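Long-range contacts in HTH-type transcriptional regulator MmpR5 (Mycobacterium tuberculosis, PDB 4NB5), which represses transcription of the MmpS2-MmpL2, MmpS4-MmpL4 and MmpS5-MmpL5 transport systems, and controls its own expression, by binding directly to promoter DNA as a homodimer: residues F77-E81 against R94-F100; M17-M23 against R38-L44; T33-L39 against N70-L74. The contacts are given in a common frame with arbitrary orientation. Numbering follows the deposited sequence.

How the contacts relate
Helix 34-45 ties the three contacts together. Contact 2 packs it against helix 16-28 and contact 3 against helix 64-77; they share Arg38 and Leu39, their centres lie about 10 Å apart, and their segments alternate along the chain. Contact 1 follows both in sequence and closes the base of the hairpin of strands 80-83 and 92-95. Its centre is about 14 Å from that of contact 2, which it meets through Leu95 on Leu40 and Leu44, and about 12 Å from that of contact 3, joined by the passage of helix 64-77 into strand 80-83. Together they join parts of the winged helix-turn-helix core of a MarR-type regulator, with a bound glycerol ester of octadecanoate beside contact 1.

Contact 1 of 3, residues F77-E81 against R94-F100; sequences FGFIE and RLRPNAF. With 2JT (1,3-dihydroxypropan-2-yl octadecanoate), chain E.
The carbonyl O of Phe77 lies 2.8 Å from O08 of the bound octadecanoate glycerol ester (2JT). Gly78 then turns the chain out of helix 64-77 in a Schellman motif; its positive phi (99°) would press a CB against the preceding carbonyl, so glycine fits. Phe79 (chi1 m) puts its ring between ligand and helix start: CZ is 3.3 Å from 2JT C04, and CE1 sits over one face of the Phe100 ring, 3.7 Å from its CD2, with the ring planes at 46°. Phe79 O accepts from Arg96 N (2.9 Å). From Ile80 the chain is extended and runs antiparallel to 94-95. Ile80 and Leu95 form a non-hydrogen-bonded pair (CA-CA 4.2 Å), their apolar side chains diverging, though Ile80 CG2 meets Leu95 CD1 (4.1 Å). Glu81 and Arg94 form the hydrogen-bonded pair, with Glu81 N to Arg94 O at 2.9 Å and Arg94 N to Glu81 O at 3.0 Å. Their side chains share a face, where opposite charges suit a long salt bridge (Glu81 OE2 to Arg94 NE 3.7 Å); Gln22 and Glu18 of the fourth subunit, respectively, are their stronger partners. This is the base of the wing hairpin of a winged helix fold. Leu95 rests on Leu40 and Leu44 of helix 34-45, Ile80 on Leu74 of helix 64-77, and Ala99 and Phe100 begin helix 99-124.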
loop_
_atom_site.group_PDB
_atom_site.type_symbol
_atom_site.label_atom_id
_atom_site.label_comp_id
_atom_site.label_asym_id
_atom_site.label_seq_id
_atom_site.Cartn_x
_atom_site.Cartn_y
_atom_site.Cartn_z
ATOM N N PHE B 77 -0.107 7.562 1.530
ATOM C CA PHE B 77 0.115 7.203 2.931
ATOM C C PHE B 77 -0.939 6.216 3.458
ATOM O O PHE B 77 -0.727 5.569 4.486
ATOM C CB PHE B 77 0.151 8.447 3.822
ATOM C CG PHE B 77 1.361 9.318 3.613
ATOM C CD1 PHE B 77 2.508 8.820 3.012
ATOM C CD2 PHE B 77 1.345 10.641 4.019
ATOM C CE1 PHE B 77 3.620 9.631 2.826
ATOM C CE2 PHE B 77 2.451 11.454 3.835
ATOM C CZ PHE B 77 3.589 10.948 3.237
ATOM N N GLY B 78 -2.069 6.105 2.767
ATOM C CA GLY B 78 -3.070 5.117 3.108
ATOM C C GLY B 78 -4.225 5.659 3.929
ATOM O O GLY B 78 -5.078 4.891 4.366
ATOM N N PHE B 79 -4.273 6.974 4.134
ATOM C CA PHE B 79 -5.265 7.539 5.050
ATOM C C PHE B 79 -6.605 7.873 4.411
ATOM O O PHE B 79 -7.640 7.762 5.068
ATOM C CB PHE B 79 -4.739 8.813 5.725
ATOM C CG PHE B 79 -3.555 8.588 6.624
ATOM C CD1 PHE B 79 -3.663 7.788 7.747
ATOM C CD2 PHE B 79 -2.341 9.199 6.358
ATOM C CE1 PHE B 79 -2.575 7.581 8.578
ATOM C CE2 PHE B 79 -1.251 9.000 7.190
ATOM C CZ PHE B 79 -1.374 8.186 8.303
ATOM N N ILE B 80 -6.589 8.318 3.157
ATOM C CA ILE B 80 -7.820 8.750 2.504
ATOM C C ILE B 80 -8.029 8.056 1.169
ATOM O O ILE B 80 -7.132 7.395 0.649
ATOM C CB ILE B 80 -7.864 10.287 2.303
ATOM C CG1 ILE B 80 -6.979 10.722 1.130
ATOM C CG2 ILE B 80 -7.480 10.994 3.596
ATOM C CD1 ILE B 80 -7.069 12.226 0.815
ATOM N N GLU B 81 -9.238 8.199 0.636
ATOM C CA GLU B 81 -9.598 7.571 -0.626
ATOM C C GLU B 81 -10.299 8.560 -1.536
ATOM O O GLU B 81 -10.948 9.507 -1.081
ATOM C CB GLU B 81 -10.505 6.369 -0.390
ATOM C CG GLU B 81 -11.809 6.706 0.296
ATOM C CD GLU B 81 -12.505 5.484 0.863
ATOM O OE1 GLU B 81 -11.898 4.397 0.859
ATOM O OE2 GLU B 81 -13.662 5.616 1.317
ATOM N N ARG B 94 -12.508 11.127 0.912
ATOM C CA ARG B 94 -13.043 10.712 2.179
ATOM C C ARG B 94 -11.955 10.011 2.991
ATOM O O ARG B 94 -11.124 9.363 2.450
ATOM C CB ARG B 94 -14.066 9.676 1.863
ATOM C CG ARG B 94 -15.124 9.476 2.799
ATOM C CD ARG B 94 -15.667 8.102 2.494
ATOM N NE ARG B 94 -15.463 7.653 3.767
ATOM C CZ ARG B 94 -16.355 7.690 4.691
ATOM N NH1 ARG B 94 -17.577 7.998 4.471
ATOM N NH2 ARG B 94 -15.953 7.377 5.831
ATOM N N LEU B 95 -11.993 10.176 4.287
ATOM C CA LEU B 95 -11.105 9.395 5.125
ATOM C C LEU B 95 -11.460 7.931 4.963
ATOM O O LEU B 95 -12.635 7.559 4.902
ATOM C CB LEU B 95 -11.267 9.801 6.585
ATOM C CG LEU B 95 -10.182 9.311 7.529
ATOM C CD1 LEU B 95 -8.927 10.156 7.385
ATOM C CD2 LEU B 95 -10.695 9.334 8.960
ATOM N N ARG B 96 -10.449 7.080 4.895
ATOM C CA ARG B 96 -10.699 5.659 4.744
ATOM C C ARG B 96 -11.260 5.057 6.022
ATOM O O ARG B 96 -10.996 5.538 7.118
ATOM C CB ARG B 96 -9.417 4.932 4.341
ATOM C CG ARG B 96 -9.368 4.571 2.873
ATOM C CD ARG B 96 -8.840 3.164 2.681
ATOM N NE ARG B 96 -7.397 3.146 2.503
ATOM C CZ ARG B 96 -6.634 2.067 2.644
ATOM N NH1 ARG B 96 -7.160 0.898 2.995
ATOM N NH2 ARG B 96 -5.329 2.169 2.453
ATOM N N PRO B 97 -12.068 3.994 5.888
ATOM C CA PRO B 97 -12.462 3.287 7.107
ATOM C C PRO B 97 -11.203 2.805 7.828
ATOM O O PRO B 97 -10.257 2.403 7.153
ATOM C CB PRO B 97 -13.249 2.078 6.580
ATOM C CG PRO B 97 -13.596 2.402 5.172
ATOM C CD PRO B 97 -12.538 3.325 4.667
ATOM N N ASN B 98 -11.174 2.864 9.154
ATOM C CA ASN B 98 -10.025 2.370 9.897
ATOM C C ASN B 98 -8.731 2.994 9.350
ATOM O O ASN B 98 -7.733 2.298 9.142
ATOM C CB ASN B 98 -9.987 0.843 9.773
ATOM C CG ASN B 98 -9.441 0.157 11.011
ATOM O OD1 ASN B 98 -9.499 0.694 12.116
ATOM N ND2 ASN B 98 -8.914 -1.051 10.828
ATOM N N ALA B 99 -8.751 4.311 9.137
ATOM C CA ALA B 99 -7.698 4.998 8.383
ATOM C C ALA B 99 -6.291 4.832 8.939
ATOM O O ALA B 99 -5.338 4.688 8.179
ATOM C CB ALA B 99 -8.022 6.481 8.252
ATOM N N PHE B 100 -6.145 4.871 10.258
ATOM C CA PHE B 100 -4.810 4.801 10.830
ATOM C C PHE B 100 -4.275 3.363 10.850
ATOM O O PHE B 100 -3.065 3.142 10.786
ATOM C CB PHE B 100 -4.766 5.517 12.183
ATOM C CG PHE B 100 -4.709 7.005 12.029
ATOM C CD1 PHE B 100 -5.852 7.708 11.689
ATOM C CD2 PHE B 100 -3.515 7.693 12.136
ATOM C CE1 PHE B 100 -5.808 9.078 11.497
ATOM C CE2 PHE B 100 -3.467 9.063 11.946
ATOM C CZ PHE B 100 -4.621 9.752 11.626
HETATM C C10 2JT E . 2.007 10.553 9.372
HETATM C C13 2JT E . 5.858 11.579 9.964
HETATM C C15 2JT E . 6.628 10.671 12.152
HETATM C C17 2JT E . 8.816 11.013 13.232
HETATM C C20 2JT E . 8.885 13.327 16.297
HETATM C C21 2JT E . 9.261 12.657 17.550
HETATM C C22 2JT E . 8.313 13.049 18.696
HETATM C C24 2JT E . 7.219 14.938 19.819
HETATM O O01 2JT E . 4.108 8.294 8.847
HETATM C C02 2JT E . 2.949 8.153 9.120
HETATM O O03 2JT E . 2.255 7.604 8.097
HETATM C C04 2JT E . 1.539 6.577 8.069
HETATM C C05 2JT E . 1.959 5.593 9.120
HETATM O O06 2JT E . 0.946 5.384 10.019
HETATM C C07 2JT E . 1.913 6.218 6.570
HETATM O O08 2JT E . 1.365 5.201 6.252
HETATM C C09 2JT E . 2.080 9.100 10.019
HETATM C C11 2JT E . 3.133 11.468 9.886
HETATM C C12 2JT E . 4.559 10.792 9.663
HETATM C C14 2JT E . 6.892 10.712 10.650
HETATM C C16 2JT E . 7.710 10.093 12.934
HETATM C C18 2JT E . 8.419 12.140 14.048
HETATM C C19 2JT E . 9.491 12.663 15.032
HETATM C C23 2JT E . 8.434 14.419 19.196
HETATM C C25 2JT E . 7.420 16.452 19.883
#

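Contact 2 of 3, residues M17-M23 against R38-L44; sequences MEFVEQM and RLLGWLL
At the centre Gly41 faces Val20, their CA atoms 4.8 Å apart. An ideal CB on Gly41 would point at helix 16-28, 3.1 Å from Met23 CB and 3.4 Å from Val20 CA, so the lack of a side chain suits the close packing here, with axes 7.5 Å apart. Met23 CG lies 3.9 Å from Gly41 CA; its flexible chain, m at all three chi angles, brings CE to Leu40 CD2 (3.9 Å) and Leu44 CD1 (4.0 Å). Phe19 (chi1 t) turns its ring edge to the second helix, CE2 3.4 Å from Gly41 O and CZ 4.1 Å from Leu44 CD1. Beta-branched Val20 sets its two methyls on the second helix, CG1 3.6 Å from Arg38 O and CG2 4.2 Å from Trp42 CE3. The two helical segments cross nearly antiparallel, at 145°, and so pack helix 16-28 of this MarR-type fold on helix 34-45; the second subunit adds Gly121 against Phe19 and Leu114 against Met23. Farther out, Met17 SD makes an oblique Met-aromatic contact with Trp42, 5.4 Å from the centroid of its six-membered ring, while Trp42 NE1 bonds to Gln51. At the polar edge long, charged side chains reach solvent: a water donates to Glu21 OE2 (2.6 Å) and accepts from Arg38 NE (2.8 Å), bridging charges whose direct OE2-NE separation is 4.4 Å. The Arg38 guanidinium also donates through NH2 to the backbone O of Leu60.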
loop_
_atom_site.group_PDB
_atom_site.type_symbol
_atom_site.label_atom_id
_atom_site.label_comp_id
_atom_site.label_asym_id
_atom_site.label_seq_id
_atom_site.Cartn_x
_atom_site.Cartn_y
_atom_site.Cartn_z
ATOM N N MET B 17 -11.284 24.179 14.079
ATOM C CA MET B 17 -10.197 24.772 13.323
ATOM C C MET B 17 -8.896 24.763 14.120
ATOM O O MET B 17 -7.833 24.693 13.514
ATOM C CB MET B 17 -10.528 26.161 12.771
ATOM C CG MET B 17 -11.219 26.125 11.399
ATOM S SD MET B 17 -10.550 24.936 10.191
ATOM C CE MET B 17 -8.974 25.677 9.759
ATOM N N GLU B 18 -8.967 24.766 15.450
ATOM C CA GLU B 18 -7.760 24.637 16.262
ATOM C C GLU B 18 -7.135 23.248 16.071
ATOM O O GLU B 18 -5.915 23.103 15.999
ATOM C CB GLU B 18 -8.073 24.880 17.738
ATOM C CG GLU B 18 -6.859 24.793 18.647
ATOM C CD GLU B 18 -7.172 25.195 20.075
ATOM O OE1 GLU B 18 -6.237 25.227 20.904
ATOM O OE2 GLU B 18 -8.353 25.483 20.368
ATOM N N PHE B 19 -7.979 22.228 15.981
ATOM C CA PHE B 19 -7.505 20.872 15.721
ATOM C C PHE B 19 -6.850 20.788 14.334
ATOM O O PHE B 19 -5.755 20.235 14.173
ATOM C CB PHE B 19 -8.668 19.883 15.826
ATOM C CG PHE B 19 -8.346 18.519 15.299
ATOM C CD1 PHE B 19 -7.531 17.659 16.017
ATOM C CD2 PHE B 19 -8.848 18.105 14.077
ATOM C CE1 PHE B 19 -7.227 16.411 15.520
ATOM C CE2 PHE B 19 -8.546 16.865 13.575
ATOM C CZ PHE B 19 -7.737 16.016 14.292
ATOM N N VAL B 20 -7.532 21.326 13.329
ATOM C CA VAL B 20 -7.031 21.307 11.962
ATOM C C VAL B 20 -5.683 22.031 11.887
ATOM O O VAL B 20 -4.723 21.538 11.289
ATOM C CB VAL B 20 -8.044 21.944 10.996
ATOM C CG1 VAL B 20 -7.420 22.183 9.625
ATOM C CG2 VAL B 20 -9.267 21.061 10.872
ATOM N N GLU B 21 -5.606 23.194 12.528
ATOM C CA GLU B 21 -4.367 23.964 12.567
ATOM C C GLU B 21 -3.238 23.149 13.200
ATOM O O GLU B 21 -2.104 23.141 12.712
ATOM C CB GLU B 21 -4.588 25.241 13.374
ATOM C CG GLU B 21 -3.389 26.156 13.444
ATOM C CD GLU B 21 -3.230 26.980 12.186
ATOM O OE1 GLU B 21 -2.401 27.914 12.197
ATOM O OE2 GLU B 21 -3.936 26.691 11.192
ATOM N N GLN B 22 -3.549 22.459 14.291
ATOM C CA GLN B 22 -2.527 21.711 15.010
ATOM C C GLN B 22 -2.069 20.497 14.221
ATOM O O GLN B 22 -0.895 20.136 14.260
ATOM C CB GLN B 22 -3.011 21.333 16.412
ATOM C CG GLN B 22 -3.001 22.529 17.349
ATOM C CD GLN B 22 -3.547 22.215 18.730
ATOM O OE1 GLN B 22 -4.425 22.914 19.233
ATOM N NE2 GLN B 22 -3.009 21.178 19.361
ATOM N N MET B 23 -2.984 19.880 13.481
ATOM C CA MET B 23 -2.609 18.810 12.557
ATOM C C MET B 23 -1.651 19.310 11.475
ATOM O O MET B 23 -0.698 18.624 11.107
ATOM C CB MET B 23 -3.861 18.206 11.923
ATOM C CG MET B 23 -4.678 17.355 12.897
ATOM S SD MET B 23 -3.870 15.788 13.351
ATOM C CE MET B 23 -4.075 14.874 11.828
ATOM N N ARG B 38 -3.403 19.693 7.504
ATOM C CA ARG B 38 -4.704 20.354 7.644
ATOM C C ARG B 38 -5.794 19.578 6.917
ATOM O O ARG B 38 -6.905 19.425 7.430
ATOM C CB ARG B 38 -4.631 21.797 7.133
ATOM C CG ARG B 38 -3.743 22.700 7.976
ATOM C CD ARG B 38 -3.576 24.081 7.335
ATOM N NE ARG B 38 -4.842 24.814 7.317
ATOM C CZ ARG B 38 -5.346 25.457 6.263
ATOM N NH1 ARG B 38 -4.708 25.487 5.097
ATOM N NH2 ARG B 38 -6.510 26.083 6.385
ATOM N N LEU B 39 -5.468 19.077 5.725
ATOM C CA LEU B 39 -6.398 18.256 4.954
ATOM C C LEU B 39 -6.779 16.969 5.690
ATOM O O LEU B 39 -7.960 16.608 5.752
ATOM C CB LEU B 39 -5.827 17.946 3.567
ATOM C CG LEU B 39 -6.694 17.028 2.707
ATOM C CD1 LEU B 39 -8.097 17.588 2.544
ATOM C CD2 LEU B 39 -6.051 16.807 1.345
ATOM N N LEU B 40 -5.791 16.282 6.267
ATOM C CA LEU B 40 -6.081 15.081 7.035
ATOM C C LEU B 40 -6.946 15.437 8.242
ATOM O O LEU B 40 -7.925 14.760 8.535
ATOM C CB LEU B 40 -4.790 14.398 7.479
ATOM C CG LEU B 40 -4.964 13.130 8.321
ATOM C CD1 LEU B 40 -5.824 12.097 7.612
ATOM C CD2 LEU B 40 -3.620 12.530 8.686
ATOM N N GLY B 41 -6.587 16.510 8.938
ATOM C CA GLY B 41 -7.377 16.957 10.070
ATOM C C GLY B 41 -8.821 17.261 9.688
ATOM O O GLY B 41 -9.755 16.853 10.377
ATOM N N TRP B 42 -9.005 17.986 8.593
ATOM C CA TRP B 42 -10.340 18.301 8.114
ATOM C C TRP B 42 -11.143 17.026 7.826
ATOM O O TRP B 42 -12.303 16.914 8.211
ATOM C CB TRP B 42 -10.275 19.183 6.863
ATOM C CG TRP B 42 -11.628 19.604 6.367
ATOM C CD1 TRP B 42 -12.304 19.090 5.301
ATOM C CD2 TRP B 42 -12.466 20.633 6.918
ATOM N NE1 TRP B 42 -13.511 19.733 5.153
ATOM C CE2 TRP B 42 -13.632 20.676 6.130
ATOM C CE3 TRP B 42 -12.333 21.517 7.989
ATOM C CZ2 TRP B 42 -14.666 21.577 6.390
ATOM C CZ3 TRP B 42 -13.368 22.408 8.245
ATOM C CH2 TRP B 42 -14.518 22.426 7.449
ATOM N N LEU B 43 -10.528 16.053 7.160
ATOM C CA LEU B 43 -11.262 14.834 6.800
ATOM C C LEU B 43 -11.560 13.947 8.003
ATOM O O LEU B 43 -12.388 13.040 7.922
ATOM C CB LEU B 43 -10.510 14.054 5.714
ATOM C CG LEU B 43 -10.513 14.739 4.347
ATOM C CD1 LEU B 43 -9.522 14.085 3.414
ATOM C CD2 LEU B 43 -11.910 14.711 3.725
ATOM N N LEU B 44 -10.898 14.217 9.124
ATOM C CA LEU B 44 -11.177 13.530 10.376
ATOM C C LEU B 44 -12.398 14.088 11.116
ATOM O O LEU B 44 -12.984 13.399 11.939
ATOM C CB LEU B 44 -9.958 13.619 11.297
ATOM C CG LEU B 44 -8.925 12.534 11.019
ATOM C CD1 LEU B 44 -7.556 12.984 11.474
ATOM C CD2 LEU B 44 -9.287 11.248 11.707
HETATM O O HOH W 1 -5.824 25.607 9.773
#

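Contact 3 of 3, residues T33-L39 against N70-L74; sequences TRLAGRL and NARML
Hydrogen bonding gathers at the start of helix 34-45. Thr33, at the N-cap, adopts the p rotamer, so that its OG1 accepts from Ala36 N at 3.1 Å and donates to Asn70 OD1 at 2.5 Å. A threonine hydroxyl can do both, capping its own helix while gripping the other. Asn70 (chi1 m) matches it with an amide that offers OD1 to Thr33 and spends its ND2 on Gly66 O, one turn earlier in helix 64-77. The backbones come closest where Ala36 CA lies 5.1 Å from Asn70 CA, and the segment axes, 9.3 Å apart, cross at -67°. Helix 64-77 contributes the second half of the inferred helix-turn-helix motif (53-76), the part that serves as the recognition helix in MarR-type proteins, and here the face carrying Asn70, Ala71, Met73 and Leu74 is set against helix 34-45. Van der Waals packing supplies the remaining contacts. Small Ala36 permits the approach, its CB 3.5 Å from Asn70 OD1 and 4.5 Å from Met73 SD, and its O meets Leu74 CD1 at 3.6 Å. One turn on, Leu39 points toward helix 64-77 with CG 3.8 Å from Leu74 CD1 and CD2 4.1 Å from Ala71 CB, so that its branched, apolar side chain fits against both Leu74 and small Ala71. Leu35 CD2 touches Asn70 ND2 at 3.5 Å, and Phe27 of helix 16-28 packs on both Ala36 and Leu74.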
loop_
_atom_site.group_PDB
_atom_site.type_symbol
_atom_site.label_atom_id
_atom_site.label_comp_id
_atom_site.label_asym_id
_atom_site.label_seq_id
_atom_site.Cartn_x
_atom_site.Cartn_y
_atom_site.Cartn_z
ATOM N N THR B 33 4.161 18.691 4.383
ATOM C CA THR B 33 3.489 19.958 4.123
ATOM C C THR B 33 2.395 20.249 5.151
ATOM O O THR B 33 1.681 19.349 5.605
ATOM C CB THR B 33 2.835 19.998 2.731
ATOM O OG1 THR B 33 1.763 19.051 2.677
ATOM C CG2 THR B 33 3.853 19.686 1.643
ATOM N N ARG B 34 2.268 21.521 5.496
ATOM C CA ARG B 34 1.234 21.976 6.408
ATOM C C ARG B 34 -0.144 21.640 5.839
ATOM O O ARG B 34 -1.034 21.194 6.564
ATOM C CB ARG B 34 1.374 23.488 6.640
ATOM C CG ARG B 34 0.417 24.063 7.660
ATOM C CD ARG B 34 0.710 25.533 7.959
ATOM N NE ARG B 34 1.968 25.685 8.691
ATOM C CZ ARG B 34 2.105 25.480 10.002
ATOM N NH1 ARG B 34 1.067 25.111 10.742
ATOM N NH2 ARG B 34 3.287 25.639 10.577
ATOM N N LEU B 35 -0.319 21.832 4.537
ATOM C CA LEU B 35 -1.629 21.613 3.927
ATOM C C LEU B 35 -2.060 20.148 4.004
ATOM O O LEU B 35 -3.240 19.859 4.208
ATOM C CB LEU B 35 -1.659 22.122 2.485
ATOM C CG LEU B 35 -2.990 21.966 1.743
ATOM C CD1 LEU B 35 -4.161 22.531 2.539
ATOM C CD2 LEU B 35 -2.878 22.663 0.392
ATOM N N ALA B 36 -1.115 19.219 3.860
ATOM C CA ALA B 36 -1.437 17.806 4.011
ATOM C C ALA B 36 -1.982 17.512 5.409
ATOM O O ALA B 36 -2.955 16.778 5.554
ATOM C CB ALA B 36 -0.214 16.950 3.730
ATOM N N GLY B 37 -1.338 18.068 6.432
ATOM C CA GLY B 37 -1.797 17.902 7.798
ATOM C C GLY B 37 -3.183 18.487 8.024
ATOM O O GLY B 37 -4.029 17.870 8.670
ATOM N N ARG B 38 -3.403 19.693 7.504
ATOM C CA ARG B 38 -4.704 20.354 7.644
ATOM C C ARG B 38 -5.794 19.578 6.917
ATOM O O ARG B 38 -6.905 19.425 7.430
ATOM C CB ARG B 38 -4.631 21.797 7.133
ATOM C CG ARG B 38 -3.743 22.700 7.976
ATOM C CD ARG B 38 -3.576 24.081 7.335
ATOM N NE ARG B 38 -4.842 24.814 7.317
ATOM C CZ ARG B 38 -5.346 25.457 6.263
ATOM N NH1 ARG B 38 -4.708 25.487 5.097
ATOM N NH2 ARG B 38 -6.510 26.083 6.385
ATOM N N LEU B 39 -5.468 19.077 5.725
ATOM C CA LEU B 39 -6.398 18.256 4.954
ATOM C C LEU B 39 -6.779 16.969 5.690
ATOM O O LEU B 39 -7.960 16.608 5.752
ATOM C CB LEU B 39 -5.827 17.946 3.567
ATOM C CG LEU B 39 -6.694 17.028 2.707
ATOM C CD1 LEU B 39 -8.097 17.588 2.544
ATOM C CD2 LEU B 39 -6.051 16.807 1.345
ATOM N N ASN B 70 -1.681 17.351 -2.342
ATOM C CA ASN B 70 -1.694 16.850 -0.972
ATOM C C ASN B 70 -2.673 15.703 -0.749
ATOM O O ASN B 70 -2.415 14.817 0.068
ATOM C CB ASN B 70 -1.907 17.991 0.014
ATOM C CG ASN B 70 -0.694 18.873 0.113
ATOM O OD1 ASN B 70 0.329 18.472 0.667
ATOM N ND2 ASN B 70 -0.774 20.062 -0.470
ATOM N N ALA B 71 -3.779 15.693 -1.484
ATOM C CA ALA B 71 -4.686 14.554 -1.431
ATOM C C ALA B 71 -3.973 13.300 -1.939
ATOM O O ALA B 71 -4.106 12.215 -1.370
ATOM C CB ALA B 71 -5.943 14.827 -2.242
ATOM N N ARG B 72 -3.208 13.460 -3.013
ATOM C CA ARG B 72 -2.457 12.354 -3.584
ATOM C C ARG B 72 -1.494 11.760 -2.553
ATOM O O ARG B 72 -1.354 10.543 -2.458
ATOM C CB ARG B 72 -1.689 12.836 -4.818
ATOM C CG ARG B 72 -0.957 11.734 -5.574
ATOM C CD ARG B 72 -0.340 12.271 -6.860
ATOM N NE ARG B 72 -1.280 13.129 -7.585
ATOM C CZ ARG B 72 -1.048 14.391 -7.942
ATOM N NH1 ARG B 72 0.110 14.986 -7.669
ATOM N NH2 ARG B 72 -1.985 15.070 -8.591
ATOM N N MET B 73 -0.854 12.628 -1.775
ATOM C CA MET B 73 0.075 12.191 -0.747
ATOM C C MET B 73 -0.646 11.383 0.332
ATOM O O MET B 73 -0.181 10.324 0.745
ATOM C CB MET B 73 0.755 13.410 -0.140
ATOM C CG MET B 73 1.816 13.097 0.891
ATOM S SD MET B 73 2.747 14.569 1.382
ATOM C CE MET B 73 2.511 15.642 -0.044
ATOM N N LEU B 74 -1.784 11.890 0.791
ATOM C CA LEU B 74 -2.527 11.200 1.837
ATOM C C LEU B 74 -3.086 9.869 1.352
ATOM O O LEU B 74 -3.261 8.942 2.143
ATOM C CB LEU B 74 -3.660 12.085 2.371
ATOM C CG LEU B 74 -3.220 13.331 3.141
ATOM C CD1 LEU B 74 -4.430 14.154 3.561
ATOM C CD2 LEU B 74 -2.375 12.981 4.359
#